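Local structure of conjugal transfer protein (Escherichia coli, 5I97) at residues T88-S94 against I106-R112; Y37-R41 against A55-S60. The protein probably forms part of the inner-membrane channel of the conjugative type IV secretion system, this chain being the soluble VirB8-like part of TraE. All coordinates share one frame; numbering follows the deposited sequence.

Overall arrangement
Both contacts lie within one VirB8 unit, a fold of the NTF2 clan in which helices pack on one side of an antiparallel four-stranded sheet. Contact 2 (37-41 with 55-60) closes first along the chain and joins two helices, its centre about 4 Å from the centre of the chain; contact 1 (88-94 with 106-112) follows and is the hairpin formed by the first two strands. Their centres are about 15 Å apart, and the helix 27-42 bridges them. V38 and I39 of that helix pack against the sheet: V38 CG1 lies 3.9 Å from I92 CD1 and 4.0 Å from F108 CG, while I39 CG1 lies 4.0 Å from V90 CG1.

Contact 1 of 2, residues T88-S94 against I106-R112; sequences TRVKINS and IRFTTVR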
loop_
_atom_site.group_PDB
_atom_site.type_symbol
_atom_site.label_atom_id
_atom_site.label_comp_id
_atom_site.label_asym_id
_atom_site.label_seq_id
_atom_site.Cartn_x
_atom_site.Cartn_y
_atom_site.Cartn_z
ATOM N N THR A 88 5.566 -8.737 3.336
ATOM C CA THR A 88 5.631 -8.207 4.697
ATOM C C THR A 88 6.137 -6.771 4.728
ATOM O O THR A 88 7.220 -6.486 4.233
ATOM C CB THR A 88 6.516 -9.063 5.607
ATOM O OG1 THR A 88 5.866 -10.313 5.862
ATOM C CG2 THR A 88 6.715 -8.363 6.942
ATOM N N ARG A 89 5.314 -5.866 5.258
ATOM C CA ARG A 89 5.693 -4.463 5.365
ATOM C C ARG A 89 6.100 -4.099 6.797
ATOM O O ARG A 89 5.644 -4.716 7.769
ATOM C CB ARG A 89 4.568 -3.545 4.863
ATOM C CG ARG A 89 3.406 -3.323 5.829
ATOM C CD ARG A 89 2.357 -2.425 5.167
ATOM N NE ARG A 89 1.144 -2.275 5.965
ATOM C CZ ARG A 89 0.090 -3.077 5.895
ATOM N NH1 ARG A 89 0.084 -4.099 5.045
ATOM N NH2 ARG A 89 -0.963 -2.849 6.672
ATOM N N VAL A 90 6.960 -3.091 6.904
ATOM C CA VAL A 90 7.482 -2.623 8.185
ATOM C C VAL A 90 6.976 -1.242 8.577
ATOM O O VAL A 90 6.894 -0.347 7.753
ATOM C CB VAL A 90 9.042 -2.559 8.166
ATOM C CG1 VAL A 90 9.588 -1.833 9.406
ATOM C CG2 VAL A 90 9.652 -3.941 8.013
ATOM N N LYS A 91 6.618 -1.105 9.847
ATOM C CA LYS A 91 6.315 0.176 10.473
ATOM C C LYS A 91 7.287 0.440 11.620
ATOM O O LYS A 91 7.311 -0.309 12.591
ATOM C CB LYS A 91 4.874 0.197 10.993
ATOM C CG LYS A 91 4.402 1.551 11.484
ATOM C CD LYS A 91 4.634 2.656 10.475
ATOM C CE LYS A 91 3.877 3.898 10.895
ATOM N NZ LYS A 91 4.261 4.275 12.280
ATOM N N ILE A 92 8.111 1.476 11.493
ATOM C CA ILE A 92 8.991 1.878 12.588
ATOM C C ILE A 92 8.188 2.626 13.649
ATOM O O ILE A 92 7.523 3.607 13.337
ATOM C CB ILE A 92 10.147 2.773 12.092
ATOM C CG1 ILE A 92 10.936 2.071 10.983
ATOM C CG2 ILE A 92 11.073 3.144 13.241
ATOM C CD1 ILE A 92 11.685 0.839 11.431
ATOM N N ASN A 93 8.272 2.190 14.899
ATOM C CA ASN A 93 7.493 2.816 15.964
ATOM C C ASN A 93 8.308 3.793 16.826
ATOM O O ASN A 93 7.804 4.834 17.241
ATOM C CB ASN A 93 6.865 1.748 16.859
ATOM C CG ASN A 93 5.963 0.787 16.083
ATOM O OD1 ASN A 93 6.100 -0.432 16.188
ATOM N ND2 ASN A 93 5.053 1.336 15.288
ATOM N N SER A 94 9.556 3.436 17.122
ATOM C CA SER A 94 10.420 4.308 17.911
ATOM C C SER A 94 11.878 3.927 17.718
ATOM O O SER A 94 12.191 2.765 17.452
ATOM C CB SER A 94 10.049 4.252 19.400
ATOM O OG SER A 94 10.306 2.974 19.951
ATOM N N ILE A 106 15.471 -0.245 18.167
ATOM C CA ILE A 106 14.394 0.113 17.265
ATOM C C ILE A 106 13.168 -0.780 17.469
ATOM O O ILE A 106 13.239 -2.000 17.326
ATOM C CB ILE A 106 14.868 0.046 15.805
ATOM C CG1 ILE A 106 15.954 1.102 15.584
ATOM C CG2 ILE A 106 13.708 0.238 14.844
ATOM C CD1 ILE A 106 16.369 1.282 14.149
ATOM N N ARG A 107 12.040 -0.159 17.788
ATOM C CA ARG A 107 10.793 -0.892 17.931
ATOM C C ARG A 107 9.963 -0.753 16.677
ATOM O O ARG A 107 9.682 0.357 16.222
ATOM C CB ARG A 107 10.029 -0.395 19.148
ATOM C CG ARG A 107 10.708 -0.780 20.432
ATOM C CD ARG A 107 9.887 -0.422 21.643
ATOM N NE ARG A 107 10.455 -1.016 22.852
ATOM C CZ ARG A 107 11.557 -0.592 23.463
ATOM N NH1 ARG A 107 12.253 0.422 22.969
ATOM N NH2 ARG A 107 11.975 -1.207 24.560
ATOM N N PHE A 108 9.557 -1.891 16.126
ATOM C CA PHE A 108 8.870 -1.867 14.854
ATOM C C PHE A 108 7.781 -2.923 14.734
ATOM O O PHE A 108 7.738 -3.908 15.468
ATOM C CB PHE A 108 9.900 -2.013 13.715
ATOM C CG PHE A 108 10.609 -3.343 13.677
ATOM C CD1 PHE A 108 11.636 -3.624 14.558
ATOM C CD2 PHE A 108 10.296 -4.287 12.712
ATOM C CE1 PHE A 108 12.289 -4.832 14.513
ATOM C CE2 PHE A 108 10.970 -5.488 12.656
ATOM C CZ PHE A 108 11.957 -5.762 13.557
ATOM N N THR A 109 6.905 -2.698 13.769
ATOM C CA THR A 109 5.760 -3.547 13.548
ATOM C C THR A 109 5.769 -4.082 12.132
ATOM O O THR A 109 6.001 -3.340 11.183
ATOM C CB THR A 109 4.455 -2.789 13.805
ATOM O OG1 THR A 109 4.371 -2.487 15.198
ATOM C CG2 THR A 109 3.247 -3.636 13.414
ATOM N N THR A 110 5.536 -5.379 12.004
ATOM C CA THR A 110 5.399 -5.993 10.693
ATOM C C THR A 110 3.951 -6.405 10.444
ATOM O O THR A 110 3.263 -6.888 11.340
ATOM C CB THR A 110 6.325 -7.216 10.533
ATOM O OG1 THR A 110 6.122 -8.123 11.619
ATOM C CG2 THR A 110 7.773 -6.772 10.529
ATOM N N VAL A 111 3.498 -6.184 9.219
ATOM C CA VAL A 111 2.189 -6.654 8.782
ATOM C C VAL A 111 2.382 -7.577 7.588
ATOM O O VAL A 111 2.774 -7.141 6.509
ATOM C CB VAL A 111 1.250 -5.498 8.392
ATOM C CG1 VAL A 111 -0.053 -6.046 7.820
ATOM C CG2 VAL A 111 0.968 -4.609 9.589
ATOM N N ARG A 112 2.155 -8.865 7.801
ATOM C CA ARG A 112 2.327 -9.838 6.725
ATOM C C ARG A 112 1.023 -10.042 5.966
ATOM O O ARG A 112 -0.055 -10.098 6.565
ATOM C CB ARG A 112 2.837 -11.163 7.280
ATOM C CG ARG A 112 2.934 -12.285 6.278
ATOM C CD ARG A 112 3.574 -13.469 6.940
ATOM N NE ARG A 112 3.672 -14.598 6.037
ATOM C CZ ARG A 112 2.823 -15.617 6.029
ATOM N NH1 ARG A 112 1.810 -15.634 6.879
ATOM N NH2 ARG A 112 2.990 -16.609 5.167
HETATM O O HOH W 1 12.920 1.721 20.884
#
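The carbonyl oxygen R107 O takes two backbone donors, N93 N at 2.7 Å and S94 N at 3.2 Å, the latter on a lone pair. This double grip marks a classic beta bulge: N93 and S94 together face R107, and the register slips by one residue. N93 uses its amide to bind the neighbouring strand, T109 OG1 donating to a lone pair of N93 OD1 (2.9 Å) in the carbonyl plane. A short hydroxyl suits T109, whose OG1 lies beside the backbone N and can meet N93 OD1 across the strands.

Beyond the bulge the pairing is regular, with K91 N to T109 O at 2.7 Å in the carbonyl plane. R89 and V111 run side by side, and R89 lays one guanidinium face over the valine, V111 CG1 standing 3.4 Å from R89 NH1. With chi1 at 78° and an extended chain beyond, the arginine spreads over its neighbour while its charged end stays in an exposed setting, with a weak, long ion pair to D120.

The opposite face is apolar around I92, whose CD1 touches I106 CG2 (4.0 Å) and F108 CB (4.1 Å). F108 also stacks on W126 of the next strand, and W126 donates to T110 OG1. Helix 27-42 lies over this face. The whole is an antiparallel beta hairpin with a classic bulge, opening the curved sheet of the NTF2-like VirB8 fold.

Contact 2 of 2, residues Y37-R41 against A55-S60; sequences YVIHR and AVGLMS
Two helices of the VirB8 fold, 27-42 and 49-58, meet here at the C-terminal end of the second, where the chain leaves helical geometry at M59. Y37 carries the contact. CG stands anti to the backbone N (chi1 -175°), which sends the ring across to the turn that follows helix 49-58. There its hydroxyl donates to S60 OG, with Y37 OH to S60 OG at 2.9 Å and the serine oxygen in the plane of the ring. R41, one turn later on the same helix, donates from NH1 to Y37 OH at 3.0 Å, the phenol oxygen lying only 3° out of the guanidinium plane. The tyrosine oxygen thus links a serine and an arginine, and this chain of polar groups gives the buried hydroxyl both a donor and an acceptor.

Apolar atoms fill in around the ring. M59 CB lies 3.7 Å from Y37 CD1, its side chain sliding past the tyrosine in the opposite direction. The V56 side chain crosses that of Y37 at about a right angle, V56 CG1 lying 3.7 Å from Y37 OH. The second branch of the forked valine, V56 CG2, rests 3.8 Å from R41 CB. Small A55 lets H40 come close: its CB sits over the imidazole face, 3.7 Å from the centroid, a CH-pi contact, and H40 ND1 bonds to D52.

Around this interface, Y68 of helix 62-69 packs on R41 and V56, while strand 151-160 supplies Y156, edge-to-face with Y37, and V153, whose backbone bonds to M59.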
loop_
_atom_site.group_PDB
_atom_site.type_symbol
_atom_site.label_atom_id
_atom_site.label_comp_id
_atom_site.label_asym_id
_atom_site.label_seq_id
_atom_site.Cartn_x
_atom_site.Cartn_y
_atom_site.Cartn_z
ATOM N N TYR A 37 17.792 0.308 7.279
ATOM C CA TYR A 37 18.340 -1.022 7.383
ATOM C C TYR A 37 17.257 -1.991 7.829
ATOM O O TYR A 37 17.095 -3.050 7.234
ATOM C CB TYR A 37 19.524 -1.043 8.340
ATOM C CG TYR A 37 20.238 -2.366 8.425
ATOM C CD1 TYR A 37 21.268 -2.683 7.551
ATOM C CD2 TYR A 37 19.879 -3.309 9.380
ATOM C CE1 TYR A 37 21.930 -3.899 7.631
ATOM C CE2 TYR A 37 20.537 -4.522 9.472
ATOM C CZ TYR A 37 21.559 -4.814 8.596
ATOM O OH TYR A 37 22.203 -6.022 8.689
ATOM N N VAL A 38 16.530 -1.622 8.877
ATOM C CA VAL A 38 15.460 -2.456 9.389
ATOM C C VAL A 38 14.376 -2.647 8.340
ATOM O O VAL A 38 13.861 -3.738 8.160
ATOM C CB VAL A 38 14.844 -1.859 10.660
ATOM C CG1 VAL A 38 13.557 -2.606 11.045
ATOM C CG2 VAL A 38 15.855 -1.866 11.788
ATOM N N ILE A 39 14.033 -1.583 7.637
ATOM C CA ILE A 39 13.026 -1.688 6.603
ATOM C C ILE A 39 13.474 -2.618 5.473
ATOM O O ILE A 39 12.695 -3.447 5.009
ATOM C CB ILE A 39 12.665 -0.305 6.066
ATOM C CG1 ILE A 39 11.858 0.457 7.118
ATOM C CG2 ILE A 39 11.831 -0.418 4.813
ATOM C CD1 ILE A 39 11.666 1.923 6.808
ATOM N N HIS A 40 14.732 -2.495 5.046
ATOM C CA HIS A 40 15.264 -3.339 3.987
ATOM C C HIS A 40 15.303 -4.800 4.416
ATOM O O HIS A 40 15.018 -5.692 3.623
ATOM C CB HIS A 40 16.680 -2.911 3.598
ATOM C CG HIS A 40 16.750 -1.744 2.665
ATOM N ND1 HIS A 40 16.040 -1.683 1.485
ATOM C CD2 HIS A 40 17.471 -0.598 2.727
ATOM C CE1 HIS A 40 16.316 -0.549 0.865
ATOM N NE2 HIS A 40 17.183 0.126 1.598
ATOM N N ARG A 41 15.666 -5.035 5.673
ATOM C CA ARG A 41 15.930 -6.386 6.147
ATOM C C ARG A 41 14.681 -7.133 6.612
ATOM O O ARG A 41 14.561 -8.332 6.387
ATOM C CB ARG A 41 16.960 -6.346 7.272
ATOM C CG ARG A 41 17.234 -7.678 7.900
ATOM C CD ARG A 41 18.572 -7.722 8.582
ATOM N NE ARG A 41 18.794 -9.020 9.204
ATOM C CZ ARG A 41 19.967 -9.462 9.639
ATOM N NH1 ARG A 41 21.058 -8.718 9.509
ATOM N NH2 ARG A 41 20.050 -10.655 10.198
ATOM N N ALA A 55 21.150 -4.014 -0.488
ATOM C CA ALA A 55 21.309 -2.953 0.497
ATOM C C ALA A 55 21.785 -3.469 1.854
ATOM O O ALA A 55 22.710 -2.900 2.445
ATOM C CB ALA A 55 20.010 -2.191 0.657
ATOM N N VAL A 56 21.161 -4.531 2.351
ATOM C CA VAL A 56 21.553 -5.099 3.634
ATOM C C VAL A 56 22.995 -5.573 3.610
ATOM O O VAL A 56 23.731 -5.382 4.580
ATOM C CB VAL A 56 20.643 -6.268 4.031
ATOM C CG1 VAL A 56 21.169 -6.978 5.268
ATOM C CG2 VAL A 56 19.227 -5.774 4.237
ATOM N N GLY A 57 23.399 -6.163 2.487
ATOM C CA GLY A 57 24.763 -6.624 2.312
ATOM C C GLY A 57 25.785 -5.503 2.384
ATOM O O GLY A 57 26.828 -5.650 3.010
ATOM N N LEU A 58 25.489 -4.382 1.737
ATOM C CA LEU A 58 26.407 -3.249 1.731
ATOM C C LEU A 58 26.460 -2.550 3.085
ATOM O O LEU A 58 27.441 -1.905 3.408
ATOM C CB LEU A 58 26.019 -2.239 0.652
ATOM C CG LEU A 58 26.066 -2.729 -0.792
ATOM C CD1 LEU A 58 25.548 -1.655 -1.727
ATOM C CD2 LEU A 58 27.490 -3.122 -1.165
ATOM N N MET A 59 25.402 -2.699 3.875
ATOM C CA MET A 59 25.296 -2.001 5.140
ATOM C C MET A 59 25.555 -2.914 6.318
ATOM O O MET A 59 25.098 -2.641 7.419
ATOM C CB MET A 59 23.919 -1.359 5.283
ATOM C CG MET A 59 23.621 -0.307 4.245
ATOM S SD MET A 59 21.914 0.219 4.350
ATOM C CE MET A 59 21.795 1.207 2.868
ATOM N N SER A 60 26.289 -3.996 6.091
ATOM C CA SER A 60 26.563 -4.937 7.163
ATOM C C SER A 60 28.041 -5.280 7.177
ATOM O O SER A 60 28.685 -5.275 6.138
ATOM C CB SER A 60 25.749 -6.233 6.994
ATOM O OG SER A 60 24.371 -6.007 6.757
#